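Local structure of reticulocyte binding protein (Streptococcus agalactiae COH1, 3FAW) at residues Gln504-Met507 against Thr512-Val515; His312-Pro317 against Ile482-Gly487; Val437-Ile442 against Tyr471-Ala476. The protein probably hydrolyses the alpha-1,6 linkages of pullulan and related alpha-glucans at the bacterial surface, as a pullulanase with an alpha-amylase-type barrel. All coordinates share one frame; numbering follows the deposited sequence.

How the interactions relate
All three contacts belong to the catalytic TIM barrel. From the N terminus, interaction 2 opens with 312-317 and closes with 482-487, whose nearest ends are 165 residues apart; they carry the second and fifth strands in the barrel order. Interaction 3 falls wholly within that span, joining helices 432-449 and 464-477, which flank strand 453-456 in the chain. Interaction 1 comes afterwards, in series, and closes a short turn of four intervening residues at the start of strand 513-516. Strands 482-485 and 513-516 are sheet neighbours, and interactions 1 and 2 meet through probable backbone hydrogen bonds there and between Gln504 and Gly487. Met483 touches interaction 3, and Tyr471 reaches Thr512 of interaction 1.

Interaction 1: residues Gln504-Met507 against Thr512-Val515; sequences QDWM and TVGV. With CA (calcium ion), chain E.
Met507 meets Val513 and Val515 because its side chain folds back on itself: CG is anti to the carbonyl carbon (chi1 -66°), and bends at chi2 (-57°) and chi3 bring the thioether against the strand. SD then lies 3.1 Å from Val513 O, and CE is almost as near to that same oxygen. No hydrogen bond is involved in this close sulfur-oxygen approach. Met507 and Val515 reach toward each other, SD and CE meeting Val515 CG1. A separate contact puts Met507 CG 3.7 Å from Val515 CG2. Gln504 adds its aliphatic part, CG lying 3.7 Å from Val515 CG2, and its amide NE2 is bound by Asp518 OD1 and Phe516 O. Trp506, just before Met507, with CG anti to the backbone N (chi1 179°), carries the six-membered part of its indole toward Val513, CZ3 coming 4.1 Å from Val513 CB. Thr512 OG1 approaches the indole obliquely, 3.8 Å from Trp506 CZ2, and is hydrogen-bonded to Thr510 OG1.

The backbone side of Met507 serves a calcium site: Met507 O binds the metal at 2.2 Å. A water also binds, 2.4 Å from the calcium; Thr510 O and carboxylate oxygens of Asp511, Asp561 and Asp565 are further ligands. Because Met507, Thr510 and Asp511 share the ion, it probably helps to fix the turn that leads into the strand. Trp506 also rests on Ala464, Ile467 and Glu468 of helix 464-477, while strand 513-516 lies between barrel strands 482-485 and 566-568.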
loop_
_atom_site.group_PDB
_atom_site.type_symbol
_atom_site.label_atom_id
_atom_site.label_comp_id
_atom_site.label_asym_id
_atom_site.label_seq_id
_atom_site.Cartn_x
_atom_site.Cartn_y
_atom_site.Cartn_z
ATOM N N GLN A 504 5.045 0.642 -13.327
ATOM C CA GLN A 504 4.090 0.713 -14.445
ATOM C C GLN A 504 4.606 0.115 -15.755
ATOM O O GLN A 504 3.819 -0.384 -16.561
ATOM C CB GLN A 504 3.642 2.168 -14.671
ATOM C CG GLN A 504 2.522 2.625 -13.738
ATOM C CD GLN A 504 2.198 4.105 -13.874
ATOM O OE1 GLN A 504 3.017 4.898 -14.344
ATOM N NE2 GLN A 504 0.997 4.484 -13.452
ATOM N N ASP A 505 5.921 0.156 -15.963
ATOM C CA ASP A 505 6.539 -0.434 -17.164
ATOM C C ASP A 505 6.635 -1.960 -17.111
ATOM O O ASP A 505 6.881 -2.603 -18.127
ATOM C CB ASP A 505 7.923 0.171 -17.395
ATOM C CG ASP A 505 7.863 1.661 -17.657
ATOM O OD1 ASP A 505 6.895 2.105 -18.315
ATOM O OD2 ASP A 505 8.772 2.385 -17.207
ATOM N N TRP A 506 6.437 -2.526 -15.923
ATOM C CA TRP A 506 6.358 -3.977 -15.722
ATOM C C TRP A 506 5.058 -4.577 -16.274
ATOM O O TRP A 506 4.990 -5.777 -16.547
ATOM C CB TRP A 506 6.487 -4.271 -14.221
ATOM C CG TRP A 506 6.398 -5.708 -13.804
ATOM C CD1 TRP A 506 6.897 -6.799 -14.459
ATOM C CD2 TRP A 506 5.812 -6.203 -12.596
ATOM N NE1 TRP A 506 6.628 -7.943 -13.747
ATOM C CE2 TRP A 506 5.969 -7.603 -12.595
ATOM C CE3 TRP A 506 5.152 -5.596 -11.520
ATOM C CZ2 TRP A 506 5.491 -8.406 -11.561
ATOM C CZ3 TRP A 506 4.683 -6.396 -10.493
ATOM C CH2 TRP A 506 4.855 -7.786 -10.522
ATOM N N MET A 507 4.036 -3.741 -16.452
ATOM C CA MET A 507 2.711 -4.215 -16.864
ATOM C C MET A 507 2.698 -4.863 -18.253
ATOM O O MET A 507 1.901 -5.760 -18.499
ATOM C CB MET A 507 1.678 -3.079 -16.797
ATOM C CG MET A 507 1.377 -2.555 -15.389
ATOM S SD MET A 507 0.786 -3.792 -14.206
ATOM C CE MET A 507 2.359 -4.350 -13.548
ATOM N N THR A 512 -0.114 -10.212 -13.625
ATOM C CA THR A 512 -0.257 -10.640 -12.232
ATOM C C THR A 512 -0.797 -9.500 -11.364
ATOM O O THR A 512 -1.953 -9.525 -10.944
ATOM C CB THR A 512 1.090 -11.139 -11.667
ATOM O OG1 THR A 512 2.087 -10.116 -11.794
ATOM C CG2 THR A 512 1.555 -12.386 -12.414
ATOM N N VAL A 513 0.034 -8.492 -11.121
ATOM C CA VAL A 513 -0.327 -7.374 -10.252
ATOM C C VAL A 513 -0.721 -6.156 -11.091
ATOM O O VAL A 513 -0.035 -5.824 -12.059
ATOM C CB VAL A 513 0.848 -7.003 -9.324
ATOM C CG1 VAL A 513 0.474 -5.848 -8.421
ATOM C CG2 VAL A 513 1.280 -8.216 -8.500
ATOM N N GLY A 514 -1.829 -5.509 -10.721
ATOM C CA GLY A 514 -2.296 -4.281 -11.387
ATOM C C GLY A 514 -1.784 -3.019 -10.705
ATOM O O GLY A 514 -1.520 -3.022 -9.507
ATOM N N VAL A 515 -1.636 -1.936 -11.466
ATOM C CA VAL A 515 -1.126 -0.678 -10.912
ATOM C C VAL A 515 -2.121 0.471 -11.069
ATOM O O VAL A 515 -2.911 0.507 -12.018
ATOM C CB VAL A 515 0.215 -0.256 -11.558
ATOM C CG1 VAL A 515 1.292 -1.313 -11.298
ATOM C CG2 VAL A 515 0.036 0.012 -13.049
HETATM CA CA CA E . 0.129 -7.078 -18.683
HETATM O O HOH W 1 1.617 -8.585 -19.827
#

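Interaction 2: residues His312-Pro317 against Ile482-Gly487; sequences HIQLLP and IMIGEG
This is a cross-barrel contact made by side chains: His312 and Gln314 on strand 312-315 meet Ile482 and Ile484 on strand 482-485 in the interior of the TIM barrel. The backbones are too far apart to pair, with CA atoms of Gln314 and Ile484 10.7 Å from each other, and the two strands are not neighbours in the sheet. The His312-Ile482 pair is a CH-pi contact. Ile482 CD1 sits 4.0 Å from the centroid of the His312 imidazole and 17° off its normal, over one face, with an offset toward the rim that makes NE2 its nearest ring atom at 3.8 Å. Ile482 gets there with CG1 placed between the backbone N and carbonyl carbon (chi1 63°) and an extended chain beyond it.

Two residues further along both strands, Gln314 OE1 comes within 3.5 Å of Ile484 CD1. That oxygen is buried and has no hydrogen-bonding partner in the model, so a methyl group covers a polar atom. His312 also meets the ring of Phe262. Ile270 of strand 269-273 and Arg455 of strand 453-456 touch both Gln314 and Ile484, and Ile387 of strand 385-390 packs on His312 and Gln314.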
loop_
_atom_site.group_PDB
_atom_site.type_symbol
_atom_site.label_atom_id
_atom_site.label_comp_id
_atom_site.label_asym_id
_atom_site.label_seq_id
_atom_site.Cartn_x
_atom_site.Cartn_y
_atom_site.Cartn_z
ATOM N N HIS A 312 -14.472 -5.796 -2.551
ATOM C CA HIS A 312 -13.305 -5.877 -1.672
ATOM C C HIS A 312 -13.151 -4.638 -0.784
ATOM O O HIS A 312 -13.253 -3.501 -1.255
ATOM C CB HIS A 312 -12.029 -6.041 -2.502
ATOM C CG HIS A 312 -11.912 -7.366 -3.185
ATOM N ND1 HIS A 312 -12.614 -7.678 -4.328
ATOM C CD2 HIS A 312 -11.158 -8.455 -2.897
ATOM C CE1 HIS A 312 -12.306 -8.905 -4.711
ATOM N NE2 HIS A 312 -11.424 -9.398 -3.859
ATOM N N ILE A 313 -12.897 -4.868 0.500
ATOM C CA ILE A 313 -12.567 -3.791 1.432
ATOM C C ILE A 313 -11.049 -3.770 1.635
ATOM O O ILE A 313 -10.462 -4.745 2.113
ATOM C CB ILE A 313 -13.290 -3.974 2.775
ATOM C CG1 ILE A 313 -14.807 -4.028 2.556
ATOM C CG2 ILE A 313 -12.932 -2.852 3.737
ATOM C CD1 ILE A 313 -15.599 -4.432 3.795
ATOM N N GLN A 314 -10.422 -2.670 1.229
ATOM C CA GLN A 314 -8.990 -2.469 1.415
ATOM C C GLN A 314 -8.717 -1.696 2.701
ATOM O O GLN A 314 -9.225 -0.586 2.884
ATOM C CB GLN A 314 -8.405 -1.719 0.224
ATOM C CG GLN A 314 -6.896 -1.517 0.287
ATOM C CD GLN A 314 -6.341 -0.958 -1.005
ATOM O OE1 GLN A 314 -6.528 -1.540 -2.083
ATOM N NE2 GLN A 314 -5.656 0.182 -0.910
ATOM N N LEU A 315 -7.915 -2.283 3.587
ATOM C CA LEU A 315 -7.574 -1.645 4.856
ATOM C C LEU A 315 -6.176 -1.046 4.814
ATOM O O LEU A 315 -5.210 -1.721 4.448
ATOM C CB LEU A 315 -7.659 -2.645 6.011
ATOM C CG LEU A 315 -9.023 -3.310 6.227
ATOM C CD1 LEU A 315 -8.912 -4.376 7.304
ATOM C CD2 LEU A 315 -10.093 -2.284 6.584
ATOM N N LEU A 316 -6.072 0.221 5.203
ATOM C CA LEU A 316 -4.772 0.857 5.415
ATOM C C LEU A 316 -3.963 0.038 6.433
ATOM O O LEU A 316 -4.544 -0.749 7.185
ATOM C CB LEU A 316 -4.944 2.325 5.856
ATOM C CG LEU A 316 -5.069 3.321 4.690
ATOM C CD1 LEU A 316 -6.460 3.250 4.048
ATOM C CD2 LEU A 316 -4.734 4.752 5.115
ATOM N N PRO A 317 -2.624 0.207 6.453
ATOM C CA PRO A 317 -1.730 -0.690 7.191
ATOM C C PRO A 317 -2.179 -1.106 8.602
ATOM O O PRO A 317 -2.188 -0.290 9.526
ATOM C CB PRO A 317 -0.420 0.108 7.242
ATOM C CG PRO A 317 -0.422 0.848 5.970
ATOM C CD PRO A 317 -1.859 1.268 5.772
ATOM N N ILE A 482 -5.916 -11.557 -5.611
ATOM C CA ILE A 482 -5.611 -10.413 -6.469
ATOM C C ILE A 482 -4.619 -9.488 -5.782
ATOM O O ILE A 482 -4.622 -9.355 -4.562
ATOM C CB ILE A 482 -6.879 -9.638 -6.914
ATOM C CG1 ILE A 482 -7.618 -9.018 -5.725
ATOM C CG2 ILE A 482 -7.809 -10.563 -7.699
ATOM C CD1 ILE A 482 -8.729 -8.056 -6.153
ATOM N N MET A 483 -3.760 -8.857 -6.569
ATOM C CA MET A 483 -2.802 -7.898 -6.018
ATOM C C MET A 483 -2.775 -6.626 -6.845
ATOM O O MET A 483 -2.930 -6.660 -8.070
ATOM C CB MET A 483 -1.400 -8.513 -5.943
ATOM C CG MET A 483 -1.223 -9.510 -4.807
ATOM S SD MET A 483 0.405 -10.290 -4.792
ATOM C CE MET A 483 0.326 -11.187 -3.239
ATOM N N ILE A 484 -2.585 -5.506 -6.159
ATOM C CA ILE A 484 -2.407 -4.213 -6.804
ATOM C C ILE A 484 -1.309 -3.431 -6.075
ATOM O O ILE A 484 -0.869 -3.824 -4.995
ATOM C CB ILE A 484 -3.725 -3.400 -6.826
ATOM C CG1 ILE A 484 -4.135 -2.989 -5.408
ATOM C CG2 ILE A 484 -4.847 -4.210 -7.469
ATOM C CD1 ILE A 484 -5.359 -2.108 -5.353
ATOM N N GLY A 485 -0.861 -2.329 -6.665
ATOM C CA GLY A 485 0.120 -1.478 -5.998
ATOM C C GLY A 485 0.416 -0.184 -6.713
ATOM O O GLY A 485 0.096 -0.021 -7.887
ATOM N N GLU A 486 1.035 0.745 -5.989
ATOM C CA GLU A 486 1.542 1.969 -6.589
ATOM C C GLU A 486 2.770 1.649 -7.431
ATOM O O GLU A 486 3.844 1.393 -6.891
ATOM C CB GLU A 486 1.931 2.978 -5.518
ATOM C CG GLU A 486 0.775 3.529 -4.718
ATOM C CD GLU A 486 1.245 4.498 -3.658
ATOM O OE1 GLU A 486 2.170 4.139 -2.885
ATOM O OE2 GLU A 486 0.693 5.619 -3.603
ATOM N N GLY A 487 2.605 1.677 -8.751
ATOM C CA GLY A 487 3.701 1.407 -9.672
ATOM C C GLY A 487 4.434 2.651 -10.138
ATOM O O GLY A 487 4.801 2.747 -11.309
#

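Interaction 3: residues Val437-Ile442 against Tyr471-Ala476; sequences VLVDSI and YKEAKA
Ile442 meets Ala474 across two helices of the barrel's outer shell, and its side chain can be traced outward from CB. CB itself lies 5.4 Å from Ala474 CB, beyond direct contact. Of the two branches that leave it, CG2 is anti to the backbone N and does the touching, 3.9 Å from Ala474 CB. The same methyl lies 3.8 Å from Met483 CE, and Met483 also touches Ala474, so this residue of strand 482-485 packs against both partners. The longer branch points elsewhere: CG1 and CD1 both stay 6.3 Å from Ala474 CB. The Ile442 side chain also touches Phe454 and Phe456 of strand 453-456 and Tyr392.

One helical turn earlier, Val439 CG1 lies 3.8 Å from Glu473 CG, the two side chains crossing at about a right angle. Beyond CG the Glu473 chain bends (chi2 -72°), which turns its carboxylate away from the valine: even the nearer oxygen, Glu473 OE2, is 5.3 Å from Val439 CG1. The helix backbones run close here, 6.7 Å between the CA atoms of Ile442 and Ala474, a spacing consistent with the small alanine side chain.

No hydrogen bond or salt bridge crosses between residues 437-442 and 471-476. The contact is therefore held by methyl and methylene packing, with the buried Ile442-Ala474 pair facing the strands and the charged end of Glu473 kept at the more accessible margin, consistent with its partial exposure.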
loop_
_atom_site.group_PDB
_atom_site.type_symbol
_atom_site.label_atom_id
_atom_site.label_comp_id
_atom_site.label_asym_id
_atom_site.label_seq_id
_atom_site.Cartn_x
_atom_site.Cartn_y
_atom_site.Cartn_z
ATOM N N VAL A 437 11.408 -12.254 4.018
ATOM C CA VAL A 437 10.560 -11.460 4.910
ATOM C C VAL A 437 9.272 -11.018 4.209
ATOM O O VAL A 437 8.182 -11.151 4.762
ATOM C CB VAL A 437 11.299 -10.209 5.447
ATOM C CG1 VAL A 437 10.318 -9.263 6.134
ATOM C CG2 VAL A 437 12.422 -10.614 6.394
ATOM N N LEU A 438 9.413 -10.504 2.990
ATOM C CA LEU A 438 8.271 -10.072 2.182
ATOM C C LEU A 438 7.361 -11.248 1.821
ATOM O O LEU A 438 6.157 -11.214 2.086
ATOM C CB LEU A 438 8.759 -9.369 0.906
ATOM C CG LEU A 438 7.706 -8.782 -0.043
ATOM C CD1 LEU A 438 8.299 -7.653 -0.883
ATOM C CD2 LEU A 438 7.100 -9.856 -0.954
ATOM N N VAL A 439 7.950 -12.283 1.231
ATOM C CA VAL A 439 7.198 -13.444 0.743
ATOM C C VAL A 439 6.588 -14.276 1.881
ATOM O O VAL A 439 5.431 -14.695 1.789
ATOM C CB VAL A 439 8.074 -14.330 -0.185
ATOM C CG1 VAL A 439 7.337 -15.590 -0.605
ATOM C CG2 VAL A 439 8.504 -13.541 -1.415
ATOM N N ASP A 440 7.351 -14.506 2.949
ATOM C CA ASP A 440 6.843 -15.264 4.101
ATOM C C ASP A 440 5.690 -14.551 4.809
ATOM O O ASP A 440 4.752 -15.203 5.262
ATOM C CB ASP A 440 7.945 -15.554 5.129
ATOM C CG ASP A 440 9.048 -16.448 4.588
ATOM O OD1 ASP A 440 8.816 -17.226 3.634
ATOM O OD2 ASP A 440 10.165 -16.362 5.135
ATOM N N SER A 441 5.767 -13.224 4.921
ATOM C CA SER A 441 4.683 -12.448 5.532
ATOM C C SER A 441 3.423 -12.466 4.662
ATOM O O SER A 441 2.314 -12.591 5.176
ATOM C CB SER A 441 5.118 -11.008 5.831
ATOM O OG SER A 441 5.828 -10.443 4.747
ATOM N N ILE A 442 3.598 -12.365 3.346
ATOM C CA ILE A 442 2.471 -12.477 2.419
ATOM C C ILE A 442 1.814 -13.860 2.528
ATOM O O ILE A 442 0.590 -13.967 2.531
ATOM C CB ILE A 442 2.898 -12.191 0.956
ATOM C CG1 ILE A 442 3.224 -10.702 0.767
ATOM C CG2 ILE A 442 1.801 -12.620 -0.022
ATOM C CD1 ILE A 442 2.007 -9.779 0.717
ATOM N N TYR A 471 3.313 -13.067 -5.444
ATOM C CA TYR A 471 2.052 -13.352 -6.130
ATOM C C TYR A 471 1.883 -14.853 -6.366
ATOM O O TYR A 471 0.816 -15.412 -6.107
ATOM C CB TYR A 471 1.980 -12.600 -7.461
ATOM C CG TYR A 471 0.725 -12.875 -8.264
ATOM C CD1 TYR A 471 -0.463 -12.205 -7.987
ATOM C CD2 TYR A 471 0.729 -13.802 -9.305
ATOM C CE1 TYR A 471 -1.613 -12.452 -8.720
ATOM C CE2 TYR A 471 -0.420 -14.057 -10.044
ATOM C CZ TYR A 471 -1.586 -13.377 -9.746
ATOM O OH TYR A 471 -2.721 -13.621 -10.474
ATOM N N LYS A 472 2.944 -15.488 -6.857
ATOM C CA LYS A 472 2.939 -16.924 -7.137
ATOM C C LYS A 472 2.549 -17.720 -5.892
ATOM O O LYS A 472 1.658 -18.570 -5.943
ATOM C CB LYS A 472 4.314 -17.369 -7.651
ATOM C CG LYS A 472 4.388 -18.822 -8.120
ATOM C CD LYS A 472 5.772 -19.162 -8.655
ATOM C CE LYS A 472 5.849 -20.599 -9.151
ATOM N NZ LYS A 472 7.217 -20.969 -9.610
ATOM N N GLU A 473 3.212 -17.413 -4.781
ATOM C CA GLU A 473 2.988 -18.094 -3.505
ATOM C C GLU A 473 1.594 -17.842 -2.942
ATOM O O GLU A 473 0.945 -18.768 -2.453
ATOM C CB GLU A 473 4.038 -17.657 -2.478
ATOM C CG GLU A 473 5.465 -18.123 -2.787
ATOM C CD GLU A 473 5.682 -19.624 -2.588
ATOM O OE1 GLU A 473 4.887 -20.272 -1.874
ATOM O OE2 GLU A 473 6.666 -20.155 -3.145
ATOM N N ALA A 474 1.152 -16.584 -2.998
ATOM C CA ALA A 474 -0.178 -16.204 -2.522
ATOM C C ALA A 474 -1.267 -16.865 -3.373
ATOM O O ALA A 474 -2.245 -17.399 -2.840
ATOM C CB ALA A 474 -0.332 -14.683 -2.540
ATOM N N LYS A 475 -1.084 -16.837 -4.694
ATOM C CA LYS A 475 -2.047 -17.440 -5.609
ATOM C C LYS A 475 -2.115 -18.961 -5.437
ATOM O O LYS A 475 -3.184 -19.546 -5.596
ATOM C CB LYS A 475 -1.756 -17.055 -7.066
ATOM C CG LYS A 475 -2.613 -17.811 -8.088
ATOM C CD LYS A 475 -2.907 -16.995 -9.335
ATOM C CE LYS A 475 -4.066 -16.031 -9.105
ATOM N NZ LYS A 475 -4.619 -15.507 -10.385
ATOM N N ALA A 476 -0.988 -19.589 -5.093
ATOM C CA ALA A 476 -0.957 -21.032 -4.835
ATOM C C ALA A 476 -1.796 -21.410 -3.614
ATOM O O ALA A 476 -2.440 -22.451 -3.607
ATOM C CB ALA A 476 0.480 -21.523 -4.668
#